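Local coordinates for protein 401aa long hypothetical glucose-1-phosphate thymidylyltransferase (Sulfolobus tokodaii, PDB 2GGO) that takes part as a bifunctional enzyme in making UDP-N-acetylglucosamine and UDP-N-acetylgalactosamine, and probably joins nucleotides to sugar 1-phosphates, at residues A[1-6]-A[47-52]; A[122-127]-A[154-159]; A[139-144]-A[186-191]; A[244-249]-A[262-267]; A[306-311]-A[323-328]. All coordinates share one frame; numbering follows the deposited sequence.

Contact 1. Residues A[1-6]-A[47-52]; sequences MKAFIL and RDITVI
Ala3 to Leu6 pair in parallel with Ile49 to Ile52, and the axes of strands 2-6 and 48-52 come within 4.7 Å at an angle of 22°. Asp48 O accepts from Ala3 N, and Ala3 O accepts from Thr50 N. Thr50 O then takes Ile5 N at 2.8 Å, and Ile5 O takes Ile52 N. At the start of the strands the Lys2 chain crosses Asp48 obliquely. Its NZ forms a salt bridge with Asp48 OD2 at 2.7 Å, on the syn side of the carboxylate.

Strands 2-6 and 48-53, with helix 33-43 between them in sequence, form a beta-alpha-beta crossover in the nucleotidyl transferase domain. The helix covers the face that carries Ala3 and Ile5. On that face Ile5 CD1 meets Ile49 CG2 at 3.6 Å.

On the other face Phe4 and Thr50 lie side by side, with Phe4 CD1 3.8 Å from Thr50 CB. Ile52 CD1 sits 3.8 Å from Phe4 CD1. It also presses on Leu6 CD2 at 3.4 Å, a close methyl-methyl contact. A water over one face of the Phe4 ring, toward its rim, bonds Thr50 OG1 and may also give a proton to Ala3 O. The Leu6 side chain lies about 4 Å from that of Tyr97, which probably binds N-acetylglucosamine 1-phosphate.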
# COMPACT_ATOMS: atom_id res chain seq x y z
N MET A 1 -0.28 -26.42 5.62
CA MET A 1 -0.25 -25.18 6.44
C MET A 1 -1.48 -24.34 6.07
O MET A 1 -1.91 -24.35 4.93
CB MET A 1 1.01 -24.38 6.12
CG MET A 1 2.04 -24.35 7.19
SD MET A 1 1.54 -23.30 8.57
CE MET A 1 2.62 -23.97 9.81
N LYS A 2 -2.05 -23.64 7.04
CA LYS A 2 -3.09 -22.65 6.74
C LYS A 2 -2.47 -21.28 6.87
O LYS A 2 -1.59 -21.07 7.70
CB LYS A 2 -4.25 -22.78 7.70
CG LYS A 2 -5.44 -23.50 7.15
CD LYS A 2 -6.48 -23.69 8.27
CE LYS A 2 -7.91 -23.40 7.81
NZ LYS A 2 -8.61 -24.59 7.20
N ALA A 3 -2.94 -20.35 6.02
CA ALA A 3 -2.50 -18.96 6.08
C ALA A 3 -3.70 -18.08 6.39
O ALA A 3 -4.81 -18.35 5.94
CB ALA A 3 -1.87 -18.55 4.77
N PHE A 4 -3.49 -17.06 7.22
CA PHE A 4 -4.51 -16.04 7.50
C PHE A 4 -3.91 -14.72 7.18
O PHE A 4 -2.86 -14.38 7.71
CB PHE A 4 -4.99 -16.07 8.96
CG PHE A 4 -5.76 -17.33 9.31
CD1 PHE A 4 -7.16 -17.33 9.33
CD2 PHE A 4 -5.09 -18.52 9.59
CE1 PHE A 4 -7.88 -18.51 9.63
CE2 PHE A 4 -5.80 -19.72 9.88
CZ PHE A 4 -7.19 -19.71 9.90
N ILE A 5 -4.57 -13.99 6.28
CA ILE A 5 -4.21 -12.58 5.97
C ILE A 5 -5.14 -11.66 6.74
O ILE A 5 -6.35 -11.75 6.59
CB ILE A 5 -4.28 -12.29 4.47
CG1 ILE A 5 -3.34 -13.22 3.72
CG2 ILE A 5 -3.88 -10.80 4.18
CD1 ILE A 5 -3.69 -13.39 2.26
N LEU A 6 -4.58 -10.82 7.60
CA LEU A 6 -5.36 -9.91 8.41
C LEU A 6 -5.49 -8.59 7.62
O LEU A 6 -4.52 -7.82 7.49
CB LEU A 6 -4.73 -9.72 9.78
CG LEU A 6 -4.34 -11.00 10.56
CD1 LEU A 6 -3.74 -10.70 11.94
CD2 LEU A 6 -5.50 -11.88 10.68
N ARG A 47 -2.06 -23.11 0.33
CA ARG A 47 -3.21 -22.99 -0.58
C ARG A 47 -4.48 -22.67 0.15
O ARG A 47 -5.41 -22.04 -0.38
CB ARG A 47 -3.43 -24.29 -1.30
CG ARG A 47 -2.25 -24.74 -2.08
CD ARG A 47 -1.89 -23.87 -3.23
NE ARG A 47 -2.99 -23.70 -4.16
CZ ARG A 47 -2.82 -23.28 -5.42
NH1 ARG A 47 -1.60 -23.07 -5.92
NH2 ARG A 47 -3.90 -23.11 -6.19
N ASP A 48 -4.49 -23.09 1.41
CA ASP A 48 -5.62 -22.83 2.27
C ASP A 48 -5.46 -21.47 2.90
O ASP A 48 -4.93 -21.33 4.04
CB ASP A 48 -5.73 -23.90 3.34
CG ASP A 48 -7.02 -23.80 4.09
OD1 ASP A 48 -7.76 -22.80 3.90
OD2 ASP A 48 -7.30 -24.72 4.87
N ILE A 49 -5.93 -20.46 2.15
CA ILE A 49 -5.72 -19.07 2.55
C ILE A 49 -7.05 -18.47 2.93
O ILE A 49 -8.00 -18.61 2.21
CB ILE A 49 -5.02 -18.23 1.44
CG1 ILE A 49 -3.75 -18.96 0.96
CG2 ILE A 49 -4.75 -16.81 1.96
CD1 ILE A 49 -3.21 -18.57 -0.46
N THR A 50 -7.07 -17.79 4.06
CA THR A 50 -8.24 -17.13 4.56
C THR A 50 -7.92 -15.65 4.80
O THR A 50 -6.90 -15.31 5.44
CB THR A 50 -8.65 -17.73 5.90
OG1 THR A 50 -8.92 -19.11 5.72
CG2 THR A 50 -9.92 -17.05 6.44
N VAL A 51 -8.80 -14.77 4.33
CA VAL A 51 -8.71 -13.35 4.69
C VAL A 51 -9.71 -12.95 5.79
O VAL A 51 -10.90 -13.14 5.63
CB VAL A 51 -8.89 -12.43 3.47
CG1 VAL A 51 -8.32 -11.06 3.76
CG2 VAL A 51 -8.21 -13.02 2.28
N ILE A 52 -9.22 -12.41 6.89
CA ILE A 52 -10.12 -11.79 7.86
C ILE A 52 -10.33 -10.33 7.44
O ILE A 52 -9.38 -9.57 7.25
CB ILE A 52 -9.58 -11.92 9.28
CG1 ILE A 52 -9.51 -13.42 9.63
CG2 ILE A 52 -10.49 -11.18 10.28
CD1 ILE A 52 -8.23 -13.84 10.34
O HOH W 1 -2.36 -24.87 2.10
O HOH W 2 -6.76 -20.58 6.31

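Contact 2. Residues A[122-127]-A[154-159]; sequences VKVSNP and NLINAG
Ile156 places CG1 between its backbone N and carbonyl carbon (chi1 64°), and Val124 holds its CG2 in the same crowded position. These two branches meet: Val124 CG2 is 3.6 Å from Ile156 CG1. The same Val124 methyl touches Ile156 CG2 at 3.5 Å, a tight carbon pair. The two side chains cross at about a right angle. Val122 CG1 contacts both Ile156 CD1 and Ala158 CB, each at 3.7 Å. Pro127 CB closes on Ile156 CG2 at 3.8 Å.

Strands 117-123 and 155-164 are antiparallel neighbours in the seven-stranded mixed sheet of the nucleotidyl transferase domain. Val122 and Ile156 are a hydrogen-bonded pair. Ile156 N gives a nearly straight bond to Val122 O at 2.9 Å, and Val122 N returns one to Ile156 O. Past the strand end, Val124 N still reaches Asn154 O at 3.2 Å.

On the opposite face Lys123 CG meets Leu155 CD2, while Lys123 NZ pairs with Glu201. Asn157 probably binds N-acetylglucosamine 1-phosphate. Its OD1 accepts from Gly159 N at 2.9 Å in an Asx turn, just where the chain turns a corner.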
# COMPACT_ATOMS: atom_id res chain seq x y z
N VAL A 122 12.64 -7.68 10.72
CA VAL A 122 13.30 -6.97 9.65
C VAL A 122 14.02 -5.77 10.26
O VAL A 122 13.54 -5.17 11.24
CB VAL A 122 12.27 -6.55 8.52
CG1 VAL A 122 11.14 -5.69 9.08
CG2 VAL A 122 12.96 -5.87 7.35
N LYS A 123 15.18 -5.44 9.71
CA LYS A 123 15.92 -4.27 10.17
C LYS A 123 15.52 -2.99 9.41
O LYS A 123 15.75 -2.85 8.20
CB LYS A 123 17.43 -4.52 10.15
CG LYS A 123 17.93 -5.50 11.24
CD LYS A 123 19.45 -5.40 11.35
CE LYS A 123 20.10 -6.77 11.50
NZ LYS A 123 21.22 -6.92 10.49
N VAL A 124 14.88 -2.08 10.16
CA VAL A 124 14.50 -0.74 9.69
C VAL A 124 15.39 0.34 10.33
O VAL A 124 15.74 0.23 11.51
CB VAL A 124 13.00 -0.38 9.95
CG1 VAL A 124 12.08 -1.34 9.21
CG2 VAL A 124 12.67 -0.32 11.43
N SER A 125 15.73 1.36 9.54
CA SER A 125 16.56 2.47 10.01
C SER A 125 15.71 3.58 10.63
O SER A 125 16.00 4.76 10.43
CB SER A 125 17.42 3.02 8.87
OG SER A 125 16.60 3.51 7.83
N ASN A 126 14.68 3.18 11.38
CA ASN A 126 13.80 4.08 12.14
C ASN A 126 12.96 3.29 13.15
O ASN A 126 11.75 3.43 13.17
CB ASN A 126 12.86 4.81 11.19
CG ASN A 126 11.90 3.87 10.48
OD1 ASN A 126 11.91 2.66 10.72
ND2 ASN A 126 11.06 4.42 9.62
N PRO A 127 13.60 2.48 14.01
CA PRO A 127 12.84 1.45 14.73
C PRO A 127 11.86 1.90 15.82
O PRO A 127 11.32 1.04 16.52
CB PRO A 127 13.94 0.57 15.33
CG PRO A 127 15.21 0.98 14.62
CD PRO A 127 15.03 2.42 14.33
N ASN A 154 17.46 -2.37 16.07
CA ASN A 154 17.05 -2.16 14.68
C ASN A 154 16.05 -3.20 14.18
O ASN A 154 15.33 -2.96 13.20
CB ASN A 154 18.26 -2.15 13.77
CG ASN A 154 18.93 -0.81 13.72
OD1 ASN A 154 18.41 0.14 13.12
ND2 ASN A 154 20.09 -0.70 14.37
N LEU A 155 16.03 -4.36 14.84
CA LEU A 155 15.07 -5.43 14.55
C LEU A 155 13.66 -5.06 14.98
O LEU A 155 13.38 -4.88 16.17
CB LEU A 155 15.46 -6.73 15.26
CG LEU A 155 16.00 -7.94 14.49
CD1 LEU A 155 15.46 -9.17 15.17
CD2 LEU A 155 15.65 -7.97 13.01
N ILE A 156 12.76 -4.99 14.01
CA ILE A 156 11.35 -4.75 14.29
C ILE A 156 10.48 -5.96 13.92
O ILE A 156 10.91 -6.85 13.17
CB ILE A 156 10.85 -3.39 13.64
CG1 ILE A 156 10.91 -3.43 12.11
CG2 ILE A 156 11.65 -2.18 14.17
CD1 ILE A 156 9.58 -3.37 11.46
N ASN A 157 9.27 -6.01 14.48
CA ASN A 157 8.30 -7.02 14.10
C ASN A 157 7.85 -6.85 12.64
O ASN A 157 7.11 -5.91 12.34
CB ASN A 157 7.11 -6.97 15.05
CG ASN A 157 6.03 -8.00 14.72
OD1 ASN A 157 6.22 -8.88 13.89
ND2 ASN A 157 4.89 -7.88 15.38
N ALA A 158 8.29 -7.74 11.75
CA ALA A 158 7.92 -7.70 10.32
C ALA A 158 6.45 -8.09 10.03
O ALA A 158 6.03 -8.01 8.88
CB ALA A 158 8.86 -8.56 9.50
N GLY A 159 5.70 -8.50 11.06
CA GLY A 159 4.29 -8.91 10.94
C GLY A 159 3.98 -10.16 10.13
O GLY A 159 2.88 -10.28 9.58

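Contact 3. Residues A[139-144]-A[186-191]; sequences NNLSKI and DAINLM
Leu141 and Ile144 supply the apolar part of the contact, and both turn to Ile188 on the helix. Leu141 sets CG anti to its backbone N (chi1 -172°). Its CD2 meets Ile188 CG2 at 3.8 Å, and the two side chains cross at about a right angle. Ile144 CD1 reaches the same Ile188 methyl at 4.0 Å. Ile188 CG2 thus meets both strand residues. Ile167 of helix 166-173 also touches Ile188.

The polar part is the side-chain amide of Asn189, the residue most covered here. Asn189 CG lies 3.6 Å from Ile144 N and 4.0 Å from Lys143 CB. The amide therefore rests against the strand backbone and the root of the lysine. The end of Lys143 leads away from the helix. Nearby, Ser142 O accepts from Lys193 NZ.

In backbone terms, strand 141-144 runs roughly antiparallel to helix 186-191, at 150° and with axes 7.8 Å apart. The strand belongs to the antiparallel pair 132-135 and 141-145, where Ser142 and Lys143 both face Val134 in a classic beta bulge. Helix 184-194 packs on this pair, and the Ile144 side chain lies about 4 Å from Gly131 and from the side chain of Glu146, which probably bind the sugar phosphate.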
# COMPACT_ATOMS: atom_id res chain seq x y z
N ASN A 139 18.90 -15.73 21.10
CA ASN A 139 18.36 -15.10 19.88
C ASN A 139 16.96 -15.55 19.41
O ASN A 139 16.54 -15.26 18.29
CB ASN A 139 19.40 -15.10 18.74
CG ASN A 139 20.65 -14.29 19.09
OD1 ASN A 139 20.71 -13.63 20.13
ND2 ASN A 139 21.66 -14.34 18.21
N ASN A 140 16.25 -16.25 20.29
CA ASN A 140 14.81 -16.37 20.18
C ASN A 140 14.20 -15.14 20.87
O ASN A 140 14.93 -14.29 21.36
CB ASN A 140 14.32 -17.67 20.81
CG ASN A 140 15.10 -18.88 20.31
OD1 ASN A 140 15.27 -19.08 19.10
ND2 ASN A 140 15.57 -19.71 21.24
N LEU A 141 12.88 -15.05 20.92
CA LEU A 141 12.26 -13.80 21.35
C LEU A 141 12.18 -13.66 22.87
O LEU A 141 11.65 -14.54 23.55
CB LEU A 141 10.87 -13.63 20.75
CG LEU A 141 10.19 -12.28 20.96
CD1 LEU A 141 10.70 -11.25 19.96
CD2 LEU A 141 8.67 -12.43 20.91
N SER A 142 12.71 -12.55 23.37
CA SER A 142 12.53 -12.15 24.76
C SER A 142 11.22 -11.39 24.87
O SER A 142 10.24 -11.89 25.42
CB SER A 142 13.71 -11.32 25.24
OG SER A 142 13.83 -11.41 26.64
N LYS A 143 11.18 -10.18 24.33
CA LYS A 143 9.91 -9.43 24.24
C LYS A 143 9.83 -8.48 23.03
O LYS A 143 10.82 -8.34 22.30
CB LYS A 143 9.54 -8.74 25.59
CG LYS A 143 10.52 -7.67 26.13
CD LYS A 143 10.25 -7.33 27.61
CE LYS A 143 10.97 -8.29 28.59
NZ LYS A 143 10.53 -8.21 30.02
N ILE A 144 8.66 -7.88 22.80
CA ILE A 144 8.49 -6.85 21.77
C ILE A 144 7.95 -5.57 22.41
O ILE A 144 6.82 -5.56 22.90
CB ILE A 144 7.50 -7.27 20.64
CG1 ILE A 144 7.70 -8.74 20.25
CG2 ILE A 144 7.61 -6.31 19.44
CD1 ILE A 144 6.41 -9.46 19.85
N ASP A 186 0.84 -8.73 22.40
CA ASP A 186 0.66 -8.92 23.84
C ASP A 186 0.69 -10.39 24.20
O ASP A 186 1.43 -10.80 25.09
CB ASP A 186 -0.68 -8.35 24.29
CG ASP A 186 -0.68 -6.83 24.39
OD1 ASP A 186 0.42 -6.24 24.50
OD2 ASP A 186 -1.79 -6.24 24.36
N ALA A 187 -0.14 -11.15 23.49
CA ALA A 187 -0.27 -12.60 23.65
C ALA A 187 1.01 -13.35 23.30
O ALA A 187 1.37 -14.33 23.95
CB ALA A 187 -1.44 -13.12 22.82
N ILE A 188 1.70 -12.88 22.26
CA ILE A 188 2.99 -13.44 21.85
C ILE A 188 4.05 -13.20 22.92
O ILE A 188 5.02 -13.97 23.04
CB ILE A 188 3.47 -12.88 20.46
CG1 ILE A 188 2.65 -13.50 19.31
CG2 ILE A 188 4.97 -13.12 20.25
CD1 ILE A 188 2.90 -12.88 17.95
N ASN A 189 3.86 -12.15 23.71
CA ASN A 189 4.83 -11.76 24.73
C ASN A 189 4.83 -12.61 26.00
O ASN A 189 5.89 -12.88 26.57
CB ASN A 189 4.77 -10.27 25.02
CG ASN A 189 5.86 -9.50 24.33
OD1 ASN A 189 5.72 -8.32 24.02
ND2 ASN A 189 6.98 -10.17 24.06
N LEU A 190 3.63 -13.02 26.43
CA LEU A 190 3.49 -14.01 27.51
C LEU A 190 3.97 -15.40 27.06
O LEU A 190 4.67 -16.09 27.80
CB LEU A 190 2.04 -14.13 28.00
CG LEU A 190 0.95 -13.06 27.86
CD1 LEU A 190 -0.36 -13.71 28.31
CD2 LEU A 190 1.24 -11.75 28.61
N MET A 191 3.58 -15.79 25.85
CA MET A 191 3.97 -17.08 25.27
C MET A 191 5.48 -17.20 25.15
O MET A 191 6.03 -18.27 25.40
CB MET A 191 3.29 -17.29 23.91
CG MET A 191 3.42 -18.71 23.35
SD MET A 191 2.80 -18.96 21.67
CE MET A 191 4.06 -18.14 20.71

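Contact 4. Residues A[244-249]-A[262-267]; sequences KVIIEE and PVYIGK
Lys244 O accepts from Val263 N at 3.0 Å, the first of four backbone bonds between the two segments. Val263 O takes Ile246 N at 2.9 Å. Ile246 O takes Ile265 N at 2.7 Å, and Ile265 O takes Glu248 N at 3.2 Å. Val245 and Ile247 bond the other way, Val245 to Gln230 and Ile247 to Gln230 and Leu232, in and just after strand 230-231.

The side-chain bonds across the contact are weaker or longer. Tyr264 OH donates a weak bond to Glu248 OE2 at 2.6 Å, with the carboxylate and ring planes 56° apart. A water accepts from Lys267 N and gives a weak bond to the same OE2. Lys267 NZ forms a salt bridge with Glu249 OE2 at 3.5 Å, and these two side chains lie side by side. Lys244 NZ is gripped by the carbonyls of Leu223, Asp224 and Val227.

Ile246 CG2 touches Tyr264 CE1 at 3.7 Å, and Leu223 of helix 212-225 covers both side chains. Val245 and Ile265 face Ile259 inside. Each partner lies 18 residues on, from Val245 with Val263 to Ile247 with Ile265. This stacking of parallel coils is that of the left-handed beta-helix built by hexapeptide repeats.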
# COMPACT_ATOMS: atom_id res chain seq x y z
N LYS A 244 14.20 2.17 -18.93
CA LYS A 244 13.23 1.07 -18.78
C LYS A 244 11.80 1.50 -19.00
O LYS A 244 11.30 2.34 -18.26
CB LYS A 244 13.31 0.46 -17.39
CG LYS A 244 12.56 -0.87 -17.26
CD LYS A 244 12.27 -1.23 -15.83
CE LYS A 244 13.50 -1.70 -15.13
NZ LYS A 244 13.17 -2.80 -14.18
N VAL A 245 11.13 0.90 -19.98
CA VAL A 245 9.74 1.21 -20.21
C VAL A 245 8.90 -0.03 -20.43
O VAL A 245 9.14 -0.79 -21.35
CB VAL A 245 9.61 2.17 -21.41
CG1 VAL A 245 8.19 2.64 -21.56
CG2 VAL A 245 10.50 3.39 -21.19
N ILE A 246 7.89 -0.23 -19.59
CA ILE A 246 6.95 -1.34 -19.78
C ILE A 246 5.72 -0.81 -20.50
O ILE A 246 4.96 0.01 -19.97
CB ILE A 246 6.54 -2.04 -18.46
CG1 ILE A 246 7.73 -2.73 -17.83
CG2 ILE A 246 5.52 -3.09 -18.72
CD1 ILE A 246 8.76 -1.77 -17.23
N ILE A 247 5.54 -1.28 -21.73
CA ILE A 247 4.35 -0.96 -22.48
C ILE A 247 3.52 -2.24 -22.61
O ILE A 247 3.96 -3.23 -23.22
CB ILE A 247 4.67 -0.35 -23.85
CG1 ILE A 247 5.68 0.79 -23.70
CG2 ILE A 247 3.38 0.13 -24.50
CD1 ILE A 247 6.27 1.34 -24.97
N GLU A 248 2.31 -2.20 -22.07
CA GLU A 248 1.45 -3.36 -22.02
C GLU A 248 0.52 -3.44 -23.19
O GLU A 248 0.41 -2.50 -23.97
CB GLU A 248 0.63 -3.30 -20.78
CG GLU A 248 1.46 -3.24 -19.60
CD GLU A 248 1.51 -4.57 -18.98
OE1 GLU A 248 2.17 -5.48 -19.59
OE2 GLU A 248 0.82 -4.68 -17.91
N GLU A 249 -0.16 -4.57 -23.31
CA GLU A 249 -0.91 -4.83 -24.50
C GLU A 249 -2.08 -3.89 -24.58
O GLU A 249 -2.66 -3.51 -23.58
CB GLU A 249 -1.39 -6.28 -24.53
CG GLU A 249 -2.05 -6.74 -23.24
CD GLU A 249 -2.65 -8.17 -23.35
OE1 GLU A 249 -2.02 -9.05 -24.04
OE2 GLU A 249 -3.74 -8.40 -22.74
N PRO A 262 12.56 4.98 -15.69
CA PRO A 262 11.59 3.88 -15.69
C PRO A 262 10.12 4.31 -15.64
O PRO A 262 9.74 5.14 -14.81
CB PRO A 262 11.94 3.09 -14.42
CG PRO A 262 12.59 4.03 -13.56
CD PRO A 262 13.19 5.14 -14.37
N VAL A 263 9.34 3.72 -16.53
CA VAL A 263 7.95 4.04 -16.67
C VAL A 263 7.17 2.80 -16.93
O VAL A 263 7.54 1.97 -17.76
CB VAL A 263 7.80 5.01 -17.85
CG1 VAL A 263 6.43 4.98 -18.44
CG2 VAL A 263 8.25 6.40 -17.42
N TYR A 264 6.06 2.66 -16.23
CA TYR A 264 5.15 1.56 -16.44
C TYR A 264 3.88 2.08 -17.12
O TYR A 264 3.16 2.94 -16.55
CB TYR A 264 4.75 0.98 -15.08
CG TYR A 264 3.85 -0.23 -15.20
CD1 TYR A 264 4.38 -1.47 -15.52
CD2 TYR A 264 2.47 -0.13 -15.03
CE1 TYR A 264 3.62 -2.55 -15.61
CE2 TYR A 264 1.66 -1.27 -15.18
CZ TYR A 264 2.27 -2.47 -15.45
OH TYR A 264 1.53 -3.62 -15.61
N ILE A 265 3.57 1.55 -18.31
CA ILE A 265 2.35 1.94 -19.01
C ILE A 265 1.30 0.82 -19.05
O ILE A 265 1.40 -0.06 -19.87
CB ILE A 265 2.67 2.51 -20.44
CG1 ILE A 265 3.76 3.60 -20.30
CG2 ILE A 265 1.40 2.96 -21.15
CD1 ILE A 265 4.03 4.43 -21.44
N GLY A 266 0.29 0.90 -18.19
CA GLY A 266 -0.69 -0.19 -18.05
C GLY A 266 -1.47 -0.50 -19.31
O GLY A 266 -1.51 0.29 -20.22
N LYS A 267 -2.16 -1.63 -19.35
CA LYS A 267 -2.82 -2.07 -20.59
C LYS A 267 -4.00 -1.21 -21.02
O LYS A 267 -4.76 -0.73 -20.20
CB LYS A 267 -3.21 -3.57 -20.52
CG LYS A 267 -4.09 -3.98 -19.39
CD LYS A 267 -4.30 -5.55 -19.40
CE LYS A 267 -3.10 -6.35 -18.81
NZ LYS A 267 -2.26 -6.99 -19.89
O HOH W 3 -1.93 -3.12 -16.85

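Contact 5. Residues A[306-311]-A[323-328]; sequences IPHLSY and FGAGTL
Ile306 and Phe323 make the close-packed part of this contact. Ile306 CD1 sits over one face of the Phe323 ring, 4.2 Å from its centroid, in a CH-pi contact. Thr327 CG2 lies over the opposite face, offset toward the rim, and the ring is clamped between the two methyls. Ser310 OG comes up at the ring edge. It donates to Thr327 O at 2.7 Å, in the carbonyl plane and on a lone pair. A water accepts from His308 N, donates to Phe323 O and gives a weak bond to Ser310 OG. Residues Gly324 to Thr327 form a type II beta turn, closed by a bond from Thr327 N to Gly324 O at 2.9 Å.

The outer part is looser. Gly326 N reaches His308 O at 3.4 Å, a weak bond. His308 CB touches Ala325 CB at 3.8 Å, and Pro307 CB lies over the imidazole centre. Leu328 CD2 lies 3.9 Å from Tyr311 N and a little farther from its CB. His308, Leu309 and Leu328 are exposed.

Segment 306-311 rounds a corner from strand 305-308, beside strand 288-291, to strand 311-313, beside strand 294-296. The 323-328 turn stacks on that corner as part of the next coil, and Thr365 bonds to Gly324 N and Thr327 OG1.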
# COMPACT_ATOMS: atom_id res chain seq x y z
N ILE A 306 -5.97 12.04 -17.58
CA ILE A 306 -5.36 13.39 -17.44
C ILE A 306 -5.17 13.90 -18.84
O ILE A 306 -4.09 13.77 -19.37
CB ILE A 306 -3.91 13.40 -16.81
CG1 ILE A 306 -3.70 12.53 -15.59
CG2 ILE A 306 -3.51 14.80 -16.41
CD1 ILE A 306 -4.82 12.62 -14.55
N PRO A 307 -6.22 14.45 -19.48
CA PRO A 307 -6.06 14.57 -20.95
C PRO A 307 -5.46 15.86 -21.50
O PRO A 307 -4.99 15.79 -22.65
CB PRO A 307 -7.45 14.40 -21.45
CG PRO A 307 -8.26 15.18 -20.31
CD PRO A 307 -7.60 14.74 -19.07
N HIS A 308 -5.41 16.99 -20.75
CA HIS A 308 -4.88 18.24 -21.33
C HIS A 308 -4.17 19.16 -20.42
O HIS A 308 -4.72 19.42 -19.42
CB HIS A 308 -6.06 19.17 -21.74
CG HIS A 308 -7.21 18.49 -22.41
ND1 HIS A 308 -7.27 18.13 -23.77
CD2 HIS A 308 -8.43 18.23 -21.92
CE1 HIS A 308 -8.43 17.55 -24.00
NE2 HIS A 308 -9.21 17.75 -22.92
N LEU A 309 -2.97 19.66 -20.75
CA LEU A 309 -2.43 20.85 -20.08
C LEU A 309 -2.26 20.76 -18.60
O LEU A 309 -2.36 21.78 -17.90
CB LEU A 309 -3.19 22.08 -20.52
CG LEU A 309 -3.07 22.35 -22.05
CD1 LEU A 309 -4.29 23.21 -22.66
CD2 LEU A 309 -1.94 23.20 -22.29
N SER A 310 -1.67 19.63 -18.22
CA SER A 310 -1.55 19.20 -16.85
C SER A 310 -0.16 18.71 -16.46
O SER A 310 0.63 18.12 -17.29
CB SER A 310 -2.67 18.18 -16.58
OG SER A 310 -3.86 18.91 -16.18
N TYR A 311 0.24 19.01 -15.21
CA TYR A 311 1.44 18.46 -14.66
C TYR A 311 1.01 17.64 -13.43
O TYR A 311 0.36 18.19 -12.55
CB TYR A 311 2.37 19.65 -14.19
CG TYR A 311 3.61 19.11 -13.51
CD1 TYR A 311 4.42 18.22 -14.13
CD2 TYR A 311 3.84 19.37 -12.20
CE1 TYR A 311 5.49 17.64 -13.45
CE2 TYR A 311 4.87 18.88 -11.54
CZ TYR A 311 5.72 18.03 -12.15
OH TYR A 311 6.77 17.50 -11.42
N PHE A 323 -9.07 14.72 -14.92
CA PHE A 323 -8.59 16.07 -14.73
C PHE A 323 -9.18 16.97 -15.71
O PHE A 323 -8.96 16.78 -16.90
CB PHE A 323 -7.02 16.22 -14.76
CG PHE A 323 -6.44 16.00 -13.39
CD1 PHE A 323 -7.26 15.47 -12.41
CD2 PHE A 323 -5.15 16.34 -13.05
CE1 PHE A 323 -6.77 15.28 -11.08
CE2 PHE A 323 -4.65 16.14 -11.78
CZ PHE A 323 -5.47 15.58 -10.81
N GLY A 324 -9.85 18.01 -15.26
CA GLY A 324 -10.03 19.10 -16.26
C GLY A 324 -8.76 19.76 -16.78
O GLY A 324 -7.75 19.93 -16.03
N ALA A 325 -8.83 20.20 -18.03
CA ALA A 325 -7.78 21.02 -18.70
C ALA A 325 -7.27 21.99 -17.75
O ALA A 325 -8.05 22.64 -16.97
CB ALA A 325 -8.24 21.71 -20.00
N GLY A 326 -5.99 21.94 -17.61
CA GLY A 326 -5.28 22.92 -16.78
C GLY A 326 -5.19 22.63 -15.31
O GLY A 326 -4.76 23.51 -14.66
N THR A 327 -5.57 21.43 -14.79
CA THR A 327 -5.39 21.25 -13.31
C THR A 327 -3.91 21.04 -13.11
O THR A 327 -3.39 20.21 -13.86
CB THR A 327 -6.10 20.01 -13.05
OG1 THR A 327 -7.44 20.09 -13.57
CG2 THR A 327 -5.94 19.42 -11.62
N LEU A 328 -3.28 21.45 -12.01
CA LEU A 328 -1.85 21.46 -11.85
C LEU A 328 -1.78 21.11 -10.39
O LEU A 328 -2.59 21.53 -9.63
CB LEU A 328 -1.16 22.82 -11.94
CG LEU A 328 -1.56 23.56 -13.19
CD1 LEU A 328 -1.01 24.79 -13.37
CD2 LEU A 328 -0.65 22.65 -14.13
O HOH W 4 -6.10 17.26 -18.22

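Overall arrangement
From the N terminus, contact 1 closes first and brings the opening strand beside 48-53 after a loop of 40 residues that holds helix 33-43. Contacts 2 and 3 follow and cross. Segment 139-144 lies inside the loop closed by contact 2, and its helix partner 186-191 comes after that loop. Contacts 1 and 2 sit on one mixed sheet, with centres about 24 Å apart. Contact 3 ties the small two-stranded sheet to helix 184-194, about 15 Å from contact 2 between centres. After helix 212-225 the chain enters the beta-helix. Contacts 4 and 5 close short loops there, in series, about 21 Å apart between centres. Contact 5 lies across the chain's centre from contacts 1, 2 and 3.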